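Local coordinates for carbohydrate kinase, pfkB family (Enterococcus faecalis, PDB 3KTN), which probably phosphorylates a sugar acid, perhaps 2-keto-3-deoxygluconate, as a ribokinase-like pfkB-family kinase, and binds a magnesium ion, at residues Lys162-Asp167 with Tyr193-Phe198; Met12-Pro17 with Phe90-Gly95; Leu40-Ala45 with Arg71-Ser76; Gln249-Gly254 with Lys267-Asn272. All blocks are in the same frame, centred on the assembly; numbering follows the deposited sequence.

Interaction 1. Residues Lys162-Asp167 with Tyr193-Phe198; sequences KKVCFD and YCDIVF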
loop_
_atom_site.group_PDB
_atom_site.type_symbol
_atom_site.label_atom_id
_atom_site.label_comp_id
_atom_site.label_asym_id
_atom_site.label_seq_id
_atom_site.Cartn_x
_atom_site.Cartn_y
_atom_site.Cartn_z
ATOM N N LYS A 162 -21.358 29.004 -31.808
ATOM C CA LYS A 162 -21.102 28.400 -30.505
ATOM C C LYS A 162 -19.917 29.123 -29.885
ATOM O O LYS A 162 -18.972 29.487 -30.587
ATOM C CB LYS A 162 -20.765 26.912 -30.653
ATOM C CG LYS A 162 -21.863 26.078 -31.292
ATOM C CD LYS A 162 -23.153 26.160 -30.494
ATOM C CE LYS A 162 -24.246 25.325 -31.132
ATOM N NZ LYS A 162 -25.487 25.361 -30.315
ATOM N N LYS A 163 -19.967 29.336 -28.575
ATOM C CA LYS A 163 -18.876 30.015 -27.886
ATOM C C LYS A 163 -17.623 29.139 -27.981
ATOM O O LYS A 163 -17.694 27.920 -27.818
ATOM C CB LYS A 163 -19.253 30.257 -26.425
ATOM C CG LYS A 163 -18.475 31.378 -25.767
ATOM C CD LYS A 163 -18.767 32.721 -26.426
ATOM C CE LYS A 163 -20.242 33.085 -26.338
ATOM N NZ LYS A 163 -20.514 34.425 -26.934
ATOM N N VAL A 164 -16.481 29.763 -28.256
ATOM C CA VAL A 164 -15.227 29.036 -28.399
ATOM C C VAL A 164 -14.175 29.475 -27.383
ATOM O O VAL A 164 -13.893 30.667 -27.242
ATOM C CB VAL A 164 -14.658 29.212 -29.826
ATOM C CG1 VAL A 164 -13.381 28.407 -29.991
ATOM C CG2 VAL A 164 -15.695 28.778 -30.852
ATOM N N CYS A 165 -13.602 28.498 -26.678
ATOM C CA CYS A 165 -12.580 28.755 -25.666
ATOM C C CYS A 165 -11.282 28.100 -26.107
ATOM O O CYS A 165 -11.296 27.054 -26.748
ATOM C CB CYS A 165 -13.016 28.189 -24.321
ATOM S SG CYS A 165 -14.665 28.732 -23.842
ATOM N N PHE A 166 -10.164 28.713 -25.748
ATOM C CA PHE A 166 -8.862 28.209 -26.152
ATOM C C PHE A 166 -7.800 28.536 -25.115
ATOM O O PHE A 166 -7.813 29.617 -24.523
ATOM C CB PHE A 166 -8.483 28.843 -27.494
ATOM C CG PHE A 166 -7.109 28.483 -27.974
ATOM C CD1 PHE A 166 -6.834 27.210 -28.450
ATOM C CD2 PHE A 166 -6.092 29.432 -27.974
ATOM C CE1 PHE A 166 -5.566 26.884 -28.915
ATOM C CE2 PHE A 166 -4.819 29.115 -28.435
ATOM C CZ PHE A 166 -4.556 27.841 -28.909
ATOM N N ASP A 167 -6.878 27.603 -24.900
ATOM C CA ASP A 167 -5.806 27.817 -23.942
ATOM C C ASP A 167 -4.451 27.736 -24.617
ATOM O O ASP A 167 -4.193 26.832 -25.408
ATOM C CB ASP A 167 -5.873 26.777 -22.813
ATOM C CG ASP A 167 -5.535 25.369 -23.288
ATOM O OD1 ASP A 167 -4.457 24.854 -22.926
ATOM O OD2 ASP A 167 -6.339 24.776 -24.036
ATOM N N TYR A 193 -11.124 32.771 -34.346
ATOM C CA TYR A 193 -12.385 32.098 -34.037
ATOM C C TYR A 193 -12.717 31.979 -32.550
ATOM O O TYR A 193 -13.803 31.525 -32.194
ATOM C CB TYR A 193 -12.371 30.697 -34.645
ATOM C CG TYR A 193 -12.227 30.699 -36.145
ATOM C CD1 TYR A 193 -13.311 31.010 -36.968
ATOM C CD2 TYR A 193 -11.002 30.414 -36.745
ATOM C CE1 TYR A 193 -13.178 31.035 -38.352
ATOM C CE2 TYR A 193 -10.858 30.438 -38.129
ATOM C CZ TYR A 193 -11.950 30.749 -38.925
ATOM O OH TYR A 193 -11.818 30.774 -40.292
ATOM N N CYS A 194 -11.792 32.394 -31.690
ATOM C CA CYS A 194 -11.988 32.290 -30.245
ATOM C C CYS A 194 -12.714 33.458 -29.597
ATOM O O CYS A 194 -12.611 34.597 -30.045
ATOM C CB CYS A 194 -10.636 32.106 -29.555
ATOM S SG CYS A 194 -9.660 30.759 -30.233
ATOM N N ASP A 195 -13.441 33.154 -28.526
ATOM C CA ASP A 195 -14.181 34.150 -27.763
ATOM C C ASP A 195 -13.521 34.332 -26.396
ATOM O O ASP A 195 -13.380 35.453 -25.903
ATOM C CB ASP A 195 -15.634 33.705 -27.576
ATOM C CG ASP A 195 -16.385 33.588 -28.891
ATOM O OD1 ASP A 195 -16.515 34.615 -29.594
ATOM O OD2 ASP A 195 -16.844 32.473 -29.224
ATOM N N ILE A 196 -13.122 33.219 -25.785
ATOM C CA ILE A 196 -12.479 33.245 -24.470
ATOM C C ILE A 196 -11.110 32.592 -24.582
ATOM O O ILE A 196 -10.993 31.447 -25.017
ATOM C CB ILE A 196 -13.324 32.490 -23.425
ATOM C CG1 ILE A 196 -14.726 33.096 -23.369
ATOM C CG2 ILE A 196 -12.659 32.566 -22.053
ATOM C CD1 ILE A 196 -15.670 32.386 -22.426
ATOM N N VAL A 197 -10.073 33.320 -24.190
ATOM C CA VAL A 197 -8.716 32.802 -24.288
ATOM C C VAL A 197 -7.959 32.815 -22.963
ATOM O O VAL A 197 -8.011 33.792 -22.213
ATOM C CB VAL A 197 -7.912 33.610 -25.329
ATOM C CG1 VAL A 197 -6.501 33.070 -25.438
ATOM C CG2 VAL A 197 -8.617 33.555 -26.685
ATOM N N PHE A 198 -7.256 31.719 -22.689
ATOM C CA PHE A 198 -6.463 31.581 -21.473
ATOM C C PHE A 198 -4.986 31.626 -21.831
ATOM O O PHE A 198 -4.516 30.861 -22.671
ATOM C CB PHE A 198 -6.801 30.263 -20.771
ATOM C CG PHE A 198 -8.209 30.205 -20.254
ATOM C CD1 PHE A 198 -8.578 30.924 -19.128
ATOM C CD2 PHE A 198 -9.180 29.479 -20.929
ATOM C CE1 PHE A 198 -9.902 30.925 -18.681
ATOM C CE2 PHE A 198 -10.504 29.473 -20.491
ATOM C CZ PHE A 198 -10.866 30.200 -19.365
#
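Asp195 runs at about a right angle to both Lys163 and Val164. Its OD2 accepts the Val164 N-H at 2.9 Å through the lone pair facing away from the other carboxylate oxygen. The bend at chi2 (64°) turns Lys163 CD to within 3.4 Å of Asp195 OD2, so its aliphatic part rather than its ammonium meets the acid; Lys163 NZ stays 4.7 Å from that oxygen. In return Val164 O is gripped by two N-H groups, Asp195 N at 2.8 Å and Ile196 N at 3.0 Å, which pins the start of the parallel pairing. Val164 CB rests against Tyr193 O at 3.4 Å. Further along, Cys194 SG lies 3.5 Å from Phe166 CB and approaches the ring obliquely, a sulfur-aromatic contact, while Val197 CG1 comes in at the edge of the same ring. Strands 163-167 and 196-198 belong to a beta-alpha-beta crossover through helix 177-190, whose Tyr187 meets Phe166 edge-to-face. Val164 packs on Ala157 of helix 144-159, whereas Cys165 and Phe198 turn to helix 278-291; strand 132-135 flanks the pair beyond 163-167, and strand 237-245 beyond 196-198.

Interaction 2. Residues Met12-Pro17 with Phe90-Gly95; sequences MLRFTP and FFAEMG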
loop_
_atom_site.group_PDB
_atom_site.type_symbol
_atom_site.label_atom_id
_atom_site.label_comp_id
_atom_site.label_asym_id
_atom_site.label_seq_id
_atom_site.Cartn_x
_atom_site.Cartn_y
_atom_site.Cartn_z
HETATM N N MSE A 12 -4.347 11.668 -21.169
HETATM C CA MSE A 12 -3.023 11.105 -20.895
HETATM C C MSE A 12 -3.019 10.315 -19.589
HETATM O O MSE A 12 -3.827 10.561 -18.693
HETATM C CB MSE A 12 -1.968 12.209 -20.766
HETATM C CG MSE A 12 -1.431 12.768 -22.072
HETATM SE SE MSE A 12 0.181 13.803 -21.736
HETATM C CE MSE A 12 1.503 12.440 -22.063
ATOM N N LEU A 13 -2.086 9.377 -19.496
ATOM C CA LEU A 13 -1.908 8.578 -18.293
ATOM C C LEU A 13 -0.845 9.287 -17.469
ATOM O O LEU A 13 0.196 9.652 -18.003
ATOM C CB LEU A 13 -1.371 7.186 -18.632
ATOM C CG LEU A 13 -2.248 6.012 -19.057
ATOM C CD1 LEU A 13 -3.413 6.473 -19.878
ATOM C CD2 LEU A 13 -1.384 5.021 -19.831
ATOM N N ARG A 14 -1.107 9.494 -16.182
ATOM C CA ARG A 14 -0.112 10.096 -15.305
ATOM C C ARG A 14 0.272 9.049 -14.273
ATOM O O ARG A 14 -0.594 8.455 -13.632
ATOM C CB ARG A 14 -0.644 11.334 -14.580
ATOM C CG ARG A 14 0.342 11.832 -13.518
ATOM C CD ARG A 14 -0.169 13.046 -12.747
ATOM N NE ARG A 14 0.508 13.167 -11.458
ATOM C CZ ARG A 14 0.405 14.216 -10.649
ATOM N NH1 ARG A 14 -0.347 15.252 -10.996
ATOM N NH2 ARG A 14 1.052 14.231 -9.487
ATOM N N PHE A 15 1.571 8.821 -14.121
ATOM C CA PHE A 15 2.070 7.849 -13.158
ATOM C C PHE A 15 2.792 8.622 -12.059
ATOM O O PHE A 15 3.690 9.407 -12.335
ATOM C CB PHE A 15 3.039 6.880 -13.835
ATOM C CG PHE A 15 2.399 6.015 -14.879
ATOM C CD1 PHE A 15 1.512 5.004 -14.515
ATOM C CD2 PHE A 15 2.683 6.205 -16.226
ATOM C CE1 PHE A 15 0.920 4.190 -15.480
ATOM C CE2 PHE A 15 2.096 5.395 -17.200
ATOM C CZ PHE A 15 1.212 4.385 -16.823
ATOM N N THR A 16 2.408 8.388 -10.815
ATOM C CA THR A 16 3.024 9.108 -9.712
ATOM C C THR A 16 3.367 8.184 -8.561
ATOM O O THR A 16 2.519 7.402 -8.109
ATOM C CB THR A 16 2.066 10.181 -9.155
ATOM O OG1 THR A 16 1.522 10.940 -10.238
ATOM C CG2 THR A 16 2.796 11.123 -8.163
ATOM N N PRO A 17 4.617 8.237 -8.084
ATOM C CA PRO A 17 4.991 7.376 -6.955
ATOM C C PRO A 17 4.294 8.001 -5.737
ATOM O O PRO A 17 3.997 9.194 -5.733
ATOM C CB PRO A 17 6.512 7.532 -6.874
ATOM C CG PRO A 17 6.915 7.973 -8.268
ATOM C CD PRO A 17 5.798 8.905 -8.663
ATOM N N PHE A 90 2.904 10.292 -18.892
ATOM C CA PHE A 90 4.039 10.945 -18.260
ATOM C C PHE A 90 4.151 10.514 -16.801
ATOM O O PHE A 90 3.174 10.082 -16.183
ATOM C CB PHE A 90 3.927 12.474 -18.375
ATOM C CG PHE A 90 2.820 13.089 -17.557
ATOM C CD1 PHE A 90 3.069 13.565 -16.269
ATOM C CD2 PHE A 90 1.551 13.270 -18.102
ATOM C CE1 PHE A 90 2.076 14.216 -15.542
ATOM C CE2 PHE A 90 0.551 13.918 -17.384
ATOM C CZ PHE A 90 0.818 14.395 -16.101
ATOM N N PHE A 91 5.361 10.608 -16.274
ATOM C CA PHE A 91 5.632 10.266 -14.892
ATOM C C PHE A 91 5.798 11.582 -14.157
ATOM O O PHE A 91 6.335 12.546 -14.713
ATOM C CB PHE A 91 6.914 9.449 -14.792
ATOM C CG PHE A 91 6.777 8.055 -15.326
ATOM C CD1 PHE A 91 6.547 6.981 -14.463
ATOM C CD2 PHE A 91 6.815 7.818 -16.698
ATOM C CE1 PHE A 91 6.352 5.694 -14.958
ATOM C CE2 PHE A 91 6.617 6.530 -17.201
ATOM C CZ PHE A 91 6.384 5.469 -16.326
ATOM N N ALA A 92 5.310 11.636 -12.923
ATOM C CA ALA A 92 5.438 12.846 -12.126
ATOM C C ALA A 92 5.985 12.489 -10.751
ATOM O O ALA A 92 5.309 11.846 -9.949
ATOM C CB ALA A 92 4.084 13.536 -12.004
ATOM N N GLU A 93 7.221 12.894 -10.490
ATOM C CA GLU A 93 7.860 12.632 -9.200
ATOM C C GLU A 93 7.708 13.921 -8.407
ATOM O O GLU A 93 8.325 14.930 -8.738
ATOM C CB GLU A 93 9.339 12.295 -9.411
ATOM C CG GLU A 93 9.576 10.965 -10.119
ATOM C CD GLU A 93 11.018 10.797 -10.578
ATOM O OE1 GLU A 93 11.330 11.243 -11.703
ATOM O OE2 GLU A 93 11.839 10.230 -9.816
HETATM N N MSE A 94 6.881 13.886 -7.365
HETATM C CA MSE A 94 6.603 15.075 -6.563
HETATM C C MSE A 94 7.793 15.623 -5.784
HETATM O O MSE A 94 8.460 14.900 -5.046
HETATM C CB MSE A 94 5.438 14.801 -5.608
HETATM C CG MSE A 94 4.196 14.251 -6.307
HETATM SE SE MSE A 94 3.644 15.323 -7.849
HETATM C CE MSE A 94 4.676 14.523 -9.191
ATOM N N GLY A 95 8.048 16.917 -5.973
ATOM C CA GLY A 95 9.135 17.581 -5.286
ATOM C C GLY A 95 8.712 18.040 -3.899
ATOM O O GLY A 95 7.572 17.829 -3.468
HETATM O O HOH W 1 6.374 11.264 -6.058
#
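Phe90 carries CG between its backbone N and carbonyl carbon (chi1 69°), while Arg14 holds CG anti to its own N (chi1 172°) and is extended from there to NE; together these put the arginine stem across the Phe90 ring. The two residues face each other on neighbouring parallel strands of the small four-stranded sheet that in ribokinase-like kinases serves as a lid beside the sugar site. Arg14 CB stands 4.1 Å from the centroid of the Phe90 ring, over its face, a CH-pi contact, and Met12 SE, a selenium in this selenomethionine protein, lies 3.9 Å from Phe90 CD2. The guanidinium is fixed by Thr16 OG1, which accepts the Arg14 NE-H in the guanidinium plane at 2.7 Å, and by salt bridges to Asp316 and the metal-site residue Asp274. On the other face of the sheet, the Phe15 and Phe91 rings are inclined by 30° and slid apart, with Phe15 CB 3.6 Å from Phe91 CD1. Phe15 also stacks on Phe15 of a neighbouring subunit, so this face of the small sheet forms part of a subunit interface. Backbone bonds such as Ala92 N to Phe15 O, 2.8 Å, join the strands. Past their ends, a water donates to Pro17 O at 3.2 Å and accepts the Met94 N-H at 3.0 Å.

Interaction 3. Residues Leu40-Ala45 with Arg71-Ser76; sequences LLANLA and RKLGIS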
loop_
_atom_site.group_PDB
_atom_site.type_symbol
_atom_site.label_atom_id
_atom_site.label_comp_id
_atom_site.label_asym_id
_atom_site.label_seq_id
_atom_site.Cartn_x
_atom_site.Cartn_y
_atom_site.Cartn_z
ATOM N N LEU A 40 -10.213 20.232 -17.086
ATOM C CA LEU A 40 -11.190 21.292 -17.274
ATOM C C LEU A 40 -12.620 20.788 -17.114
ATOM O O LEU A 40 -13.367 21.278 -16.264
ATOM C CB LEU A 40 -11.026 21.917 -18.664
ATOM C CG LEU A 40 -11.988 23.075 -18.958
ATOM C CD1 LEU A 40 -11.729 24.205 -17.965
ATOM C CD2 LEU A 40 -11.805 23.569 -20.391
ATOM N N LEU A 41 -12.998 19.814 -17.935
ATOM C CA LEU A 41 -14.351 19.275 -17.886
ATOM C C LEU A 41 -14.701 18.627 -16.544
ATOM O O LEU A 41 -15.848 18.719 -16.085
ATOM C CB LEU A 41 -14.557 18.268 -19.021
ATOM C CG LEU A 41 -14.366 18.808 -20.443
ATOM C CD1 LEU A 41 -14.777 17.734 -21.442
ATOM C CD2 LEU A 41 -15.189 20.083 -20.642
ATOM N N ALA A 42 -13.718 17.979 -15.919
ATOM C CA ALA A 42 -13.941 17.327 -14.630
ATOM C C ALA A 42 -14.350 18.361 -13.588
ATOM O O ALA A 42 -15.310 18.160 -12.846
ATOM C CB ALA A 42 -12.673 16.599 -14.169
ATOM N N ASN A 43 -13.622 19.472 -13.537
ATOM C CA ASN A 43 -13.930 20.520 -12.574
ATOM C C ASN A 43 -15.293 21.146 -12.878
ATOM O O ASN A 43 -16.092 21.376 -11.971
ATOM C CB ASN A 43 -12.848 21.603 -12.588
ATOM C CG ASN A 43 -12.835 22.419 -11.312
ATOM O OD1 ASN A 43 -13.762 22.338 -10.498
ATOM N ND2 ASN A 43 -11.788 23.213 -11.127
ATOM N N LEU A 44 -15.553 21.427 -14.154
ATOM C CA LEU A 44 -16.832 22.013 -14.561
ATOM C C LEU A 44 -17.994 21.055 -14.245
ATOM O O LEU A 44 -19.080 21.491 -13.868
ATOM C CB LEU A 44 -16.805 22.355 -16.055
ATOM C CG LEU A 44 -15.868 23.509 -16.442
ATOM C CD1 LEU A 44 -15.834 23.682 -17.955
ATOM C CD2 LEU A 44 -16.338 24.792 -15.764
ATOM N N ALA A 45 -17.765 19.751 -14.396
ATOM C CA ALA A 45 -18.810 18.776 -14.084
ATOM C C ALA A 45 -19.058 18.814 -12.576
ATOM O O ALA A 45 -20.192 18.668 -12.116
ATOM C CB ALA A 45 -18.386 17.373 -14.523
ATOM N N ARG A 71 -16.216 9.043 -16.975
ATOM C CA ARG A 71 -17.564 8.992 -16.408
ATOM C C ARG A 71 -17.528 9.236 -14.892
ATOM O O ARG A 71 -18.328 10.005 -14.361
ATOM C CB ARG A 71 -18.213 7.636 -16.703
ATOM C CG ARG A 71 -18.437 7.344 -18.186
ATOM C CD ARG A 71 -19.347 6.122 -18.369
ATOM N NE ARG A 71 -18.778 4.907 -17.785
ATOM C CZ ARG A 71 -18.005 4.047 -18.444
ATOM N NH1 ARG A 71 -17.706 4.256 -19.718
ATOM N NH2 ARG A 71 -17.519 2.982 -17.822
ATOM N N LYS A 72 -16.596 8.579 -14.204
ATOM C CA LYS A 72 -16.458 8.740 -12.762
ATOM C C LYS A 72 -16.333 10.214 -12.393
ATOM O O LYS A 72 -16.904 10.668 -11.399
ATOM C CB LYS A 72 -15.222 7.991 -12.248
ATOM C CG LYS A 72 -14.983 8.210 -10.767
ATOM C CD LYS A 72 -13.759 7.493 -10.243
ATOM C CE LYS A 72 -13.656 7.685 -8.729
ATOM N NZ LYS A 72 -12.477 6.987 -8.146
ATOM N N LEU A 73 -15.567 10.947 -13.192
ATOM C CA LEU A 73 -15.350 12.375 -12.978
ATOM C C LEU A 73 -16.595 13.202 -13.303
ATOM O O LEU A 73 -16.651 14.388 -12.990
ATOM C CB LEU A 73 -14.177 12.859 -13.836
ATOM C CG LEU A 73 -12.821 12.280 -13.433
ATOM C CD1 LEU A 73 -11.793 12.518 -14.544
ATOM C CD2 LEU A 73 -12.388 12.915 -12.110
ATOM N N GLY A 74 -17.582 12.572 -13.935
ATOM C CA GLY A 74 -18.810 13.266 -14.272
ATOM C C GLY A 74 -18.848 13.748 -15.710
ATOM O O GLY A 74 -19.768 14.457 -16.105
ATOM N N ILE A 75 -17.850 13.361 -16.497
ATOM C CA ILE A 75 -17.771 13.761 -17.899
ATOM C C ILE A 75 -18.419 12.699 -18.781
ATOM O O ILE A 75 -18.169 11.501 -18.611
ATOM C CB ILE A 75 -16.298 13.914 -18.366
ATOM C CG1 ILE A 75 -15.534 14.853 -17.432
ATOM C CG2 ILE A 75 -16.251 14.481 -19.781
ATOM C CD1 ILE A 75 -14.035 14.842 -17.694
ATOM N N SER A 76 -19.255 13.136 -19.719
ATOM C CA SER A 76 -19.899 12.206 -20.637
ATOM C C SER A 76 -18.829 11.673 -21.581
ATOM O O SER A 76 -17.977 12.427 -22.055
ATOM C CB SER A 76 -20.977 12.916 -21.460
ATOM O OG SER A 76 -21.457 12.060 -22.487
#
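Gly74, whose carbonyl oxygen abuts Ala45, donates its N-H to Arg71 O at 2.7 Å, the shortest hydrogen bond within these segments. It is one of two bonds that turn back into the last turn of helix 61-72, a Schellman motif that ends the helix with Gly74 at positive phi (98°). Having no CB, Gly74 can take up this conformation without jamming against the carbonyl before it, and its backbone can come close to Ala45 of helix 36-46. There Ala45 CB sits 3.6 Å from Gly74 O and 3.8 Å from Leu73 O, a methyl set against two carbonyl oxygens.

The rest of the contact is apolar. Ala42 CB meets Leu73 CB at 4.0 Å, and small alanines at 42 and 45 let the capping turn lie close to the helix. Leu41 and Ile75 cross at about a right angle. Ile75 places CG1 anti to its carbonyl carbon (chi1 -53°), and CD1 beyond it reaches Leu41 CB at 3.7 Å, while the other branch, CG2, touches Leu41 CD1. Both side chains also pack on strand 50-57, Leu41 on Leu53 and Ile75 on Thr51; Ala42 and Leu73 share Ile317 as a neighbour. The turn thus brings two helices together beside strand 50-57 of the large sheet. At the helix end, Arg71 O also accepts a bond from Arg71 NE of a neighbouring subunit. On the helix 36-46 side, Ile75 CD1 presses against the backbone itself, 3.6 Å from Ala42 N.

Interaction 4. Residues Gln249-Gly254 with Lys267-Asn272; sequences QNYLSG and KRPLLN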
loop_
_atom_site.group_PDB
_atom_site.type_symbol
_atom_site.label_atom_id
_atom_site.label_comp_id
_atom_site.label_asym_id
_atom_site.label_seq_id
_atom_site.Cartn_x
_atom_site.Cartn_y
_atom_site.Cartn_z
ATOM N N GLN A 249 6.924 33.648 1.555
ATOM C CA GLN A 249 5.665 33.223 0.946
ATOM C C GLN A 249 5.540 33.307 -0.573
ATOM O O GLN A 249 6.184 34.128 -1.224
ATOM C CB GLN A 249 4.513 34.017 1.555
ATOM C CG GLN A 249 4.500 34.054 3.066
ATOM C CD GLN A 249 3.244 34.707 3.603
ATOM O OE1 GLN A 249 2.137 34.212 3.390
ATOM N NE2 GLN A 249 3.406 35.829 4.298
ATOM N N ASN A 250 4.687 32.442 -1.117
ATOM C CA ASN A 250 4.398 32.409 -2.547
ATOM C C ASN A 250 2.947 32.845 -2.703
ATOM O O ASN A 250 2.120 32.593 -1.827
ATOM C CB ASN A 250 4.580 31.004 -3.115
ATOM C CG ASN A 250 6.036 30.596 -3.198
ATOM O OD1 ASN A 250 6.848 31.281 -3.822
ATOM N ND2 ASN A 250 6.374 29.472 -2.577
ATOM N N TYR A 251 2.633 33.496 -3.816
ATOM C CA TYR A 251 1.276 33.977 -4.035
ATOM C C TYR A 251 0.763 33.690 -5.430
ATOM O O TYR A 251 1.532 33.538 -6.373
ATOM C CB TYR A 251 1.215 35.486 -3.806
ATOM C CG TYR A 251 1.618 35.917 -2.423
ATOM C CD1 TYR A 251 0.663 36.099 -1.426
ATOM C CD2 TYR A 251 2.957 36.149 -2.110
ATOM C CE1 TYR A 251 1.030 36.505 -0.146
ATOM C CE2 TYR A 251 3.339 36.554 -0.834
ATOM C CZ TYR A 251 2.371 36.730 0.142
ATOM O OH TYR A 251 2.736 37.135 1.404
ATOM N N LEU A 252 -0.554 33.629 -5.547
ATOM C CA LEU A 252 -1.183 33.412 -6.828
ATOM C C LEU A 252 -2.159 34.558 -7.024
ATOM O O LEU A 252 -2.866 34.950 -6.097
ATOM C CB LEU A 252 -1.941 32.086 -6.856
ATOM C CG LEU A 252 -2.471 31.745 -8.254
ATOM C CD1 LEU A 252 -1.280 31.431 -9.164
ATOM C CD2 LEU A 252 -3.439 30.561 -8.196
ATOM N N SER A 253 -2.194 35.099 -8.234
ATOM C CA SER A 253 -3.097 36.194 -8.535
ATOM C C SER A 253 -3.699 35.982 -9.912
ATOM O O SER A 253 -2.991 35.660 -10.864
ATOM C CB SER A 253 -2.343 37.526 -8.494
ATOM O OG SER A 253 -3.253 38.606 -8.548
ATOM N N GLY A 254 -5.008 36.149 -10.017
ATOM C CA GLY A 254 -5.648 35.962 -11.303
ATOM C C GLY A 254 -6.073 37.276 -11.930
ATOM O O GLY A 254 -6.371 38.243 -11.226
ATOM N N LYS A 267 -3.546 39.258 -4.254
ATOM C CA LYS A 267 -2.623 38.134 -4.108
ATOM C C LYS A 267 -3.142 37.154 -3.061
ATOM O O LYS A 267 -3.535 37.554 -1.968
ATOM C CB LYS A 267 -1.235 38.602 -3.659
ATOM C CG LYS A 267 -0.471 39.452 -4.648
ATOM C CD LYS A 267 0.976 39.635 -4.185
ATOM C CE LYS A 267 1.062 40.168 -2.748
ATOM N NZ LYS A 267 2.475 40.254 -2.254
ATOM N N ARG A 268 -3.129 35.871 -3.396
ATOM C CA ARG A 268 -3.594 34.837 -2.474
ATOM C C ARG A 268 -2.405 33.976 -2.074
ATOM O O ARG A 268 -1.683 33.462 -2.940
ATOM C CB ARG A 268 -4.631 33.941 -3.153
ATOM C CG ARG A 268 -5.791 34.662 -3.810
ATOM C CD ARG A 268 -6.867 34.995 -2.811
ATOM N NE ARG A 268 -7.195 33.834 -1.994
ATOM C CZ ARG A 268 -8.250 33.760 -1.189
ATOM N NH1 ARG A 268 -9.091 34.783 -1.098
ATOM N NH2 ARG A 268 -8.453 32.670 -0.458
ATOM N N PRO A 269 -2.164 33.819 -0.762
ATOM C CA PRO A 269 -1.030 32.984 -0.343
ATOM C C PRO A 269 -1.206 31.622 -1.031
ATOM O O PRO A 269 -2.316 31.095 -1.086
ATOM C CB PRO A 269 -1.205 32.898 1.173
ATOM C CG PRO A 269 -1.869 34.208 1.511
ATOM C CD PRO A 269 -2.888 34.359 0.402
ATOM N N LEU A 270 -0.121 31.069 -1.561
ATOM C CA LEU A 270 -0.176 29.793 -2.269
ATOM C C LEU A 270 0.697 28.718 -1.624
ATOM O O LEU A 270 1.885 28.937 -1.376
ATOM C CB LEU A 270 0.268 29.999 -3.721
ATOM C CG LEU A 270 0.325 28.791 -4.663
ATOM C CD1 LEU A 270 -1.073 28.329 -4.999
ATOM C CD2 LEU A 270 1.065 29.185 -5.937
ATOM N N LEU A 271 0.094 27.564 -1.343
ATOM C CA LEU A 271 0.813 26.432 -0.759
ATOM C C LEU A 271 0.783 25.315 -1.799
ATOM O O LEU A 271 -0.276 24.802 -2.170
ATOM C CB LEU A 271 0.165 26.004 0.562
ATOM C CG LEU A 271 0.322 27.057 1.672
ATOM C CD1 LEU A 271 -0.402 26.610 2.936
ATOM C CD2 LEU A 271 1.807 27.278 1.964
ATOM N N ASN A 272 1.969 24.950 -2.261
ATOM C CA ASN A 272 2.138 23.968 -3.317
ATOM C C ASN A 272 2.359 22.509 -2.930
ATOM O O ASN A 272 3.447 22.129 -2.509
ATOM C CB ASN A 272 3.295 24.435 -4.214
ATOM C CG ASN A 272 3.470 23.576 -5.458
ATOM O OD1 ASN A 272 2.878 22.504 -5.584
ATOM N ND2 ASN A 272 4.303 24.045 -6.381
HETATM O O HOH W 2 3.192 30.604 0.620
HETATM O O HOH W 3 3.878 27.672 -2.566
#
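The Tyr251 ring has the ammonium of Lys267 over the centre of one face, NZ being 4.1 Å from the ring centroid and only 13° off the normal, a cation-pi contact. Lys267 CE lies over the same face as a CH-pi partner, carried there by the bend at chi3 (-53°). Near the ring's CE1 atom, Pro269 CG approaches to 4.1 Å, while Pro269 N sits obliquely by CD1. Tyr251 is thus flanked by two residues of the neighbouring strand.

In the backbone, Leu252 and Arg268 form an antiparallel hydrogen-bonded pair, with Leu252 N to Arg268 O at 2.8 Å and Arg268 N to Leu252 O at 2.9 Å. The next bond, Leu270 N to Asn250 O at 2.7 Å, is short, but its donor stands 38° out of the carbonyl plane. Two waters bridge Asn250 and Leu270, both donating to Leu270 O: one accepts from Asn250 N and the other, 2.6 Å from Leu270 O, from Asn250 ND2. Leu252 CB and Leu270 CD2 add an apolar touch.

The two strands make a beta hairpin at one end of the nine-stranded sheet, with 237-245 pairing on the other side of 250-257. Leu252 and Arg268 are covered by helix 296-310, Arg268 also by Val328 and Leu329 of helix 322-330, and Leu270 leans on Arg243 of strand 237-245.

Interactions 1 and 4 both lie in the large sheet, their centres about 26 Å apart, whereas interaction 2 belongs to the smaller sheet, the probable lid, on the opposite side of the chain's centre from interaction 1. Interaction 3 falls, in sequence, between the two strands of interaction 2, and its helix 36-46 packs on the large sheet. Of interactions 2, 3 and 4, interaction 2 comes nearest the magnesium ion, which is held at Asp274 and Ile276: the Arg14 side chain is about 6 Å from it, against about 9 Å for that of Leu270 in interaction 4 and about 12 Å for that of Ala42 in interaction 3. Interactions 2 and 4 approach to about 6 Å between nearest atoms.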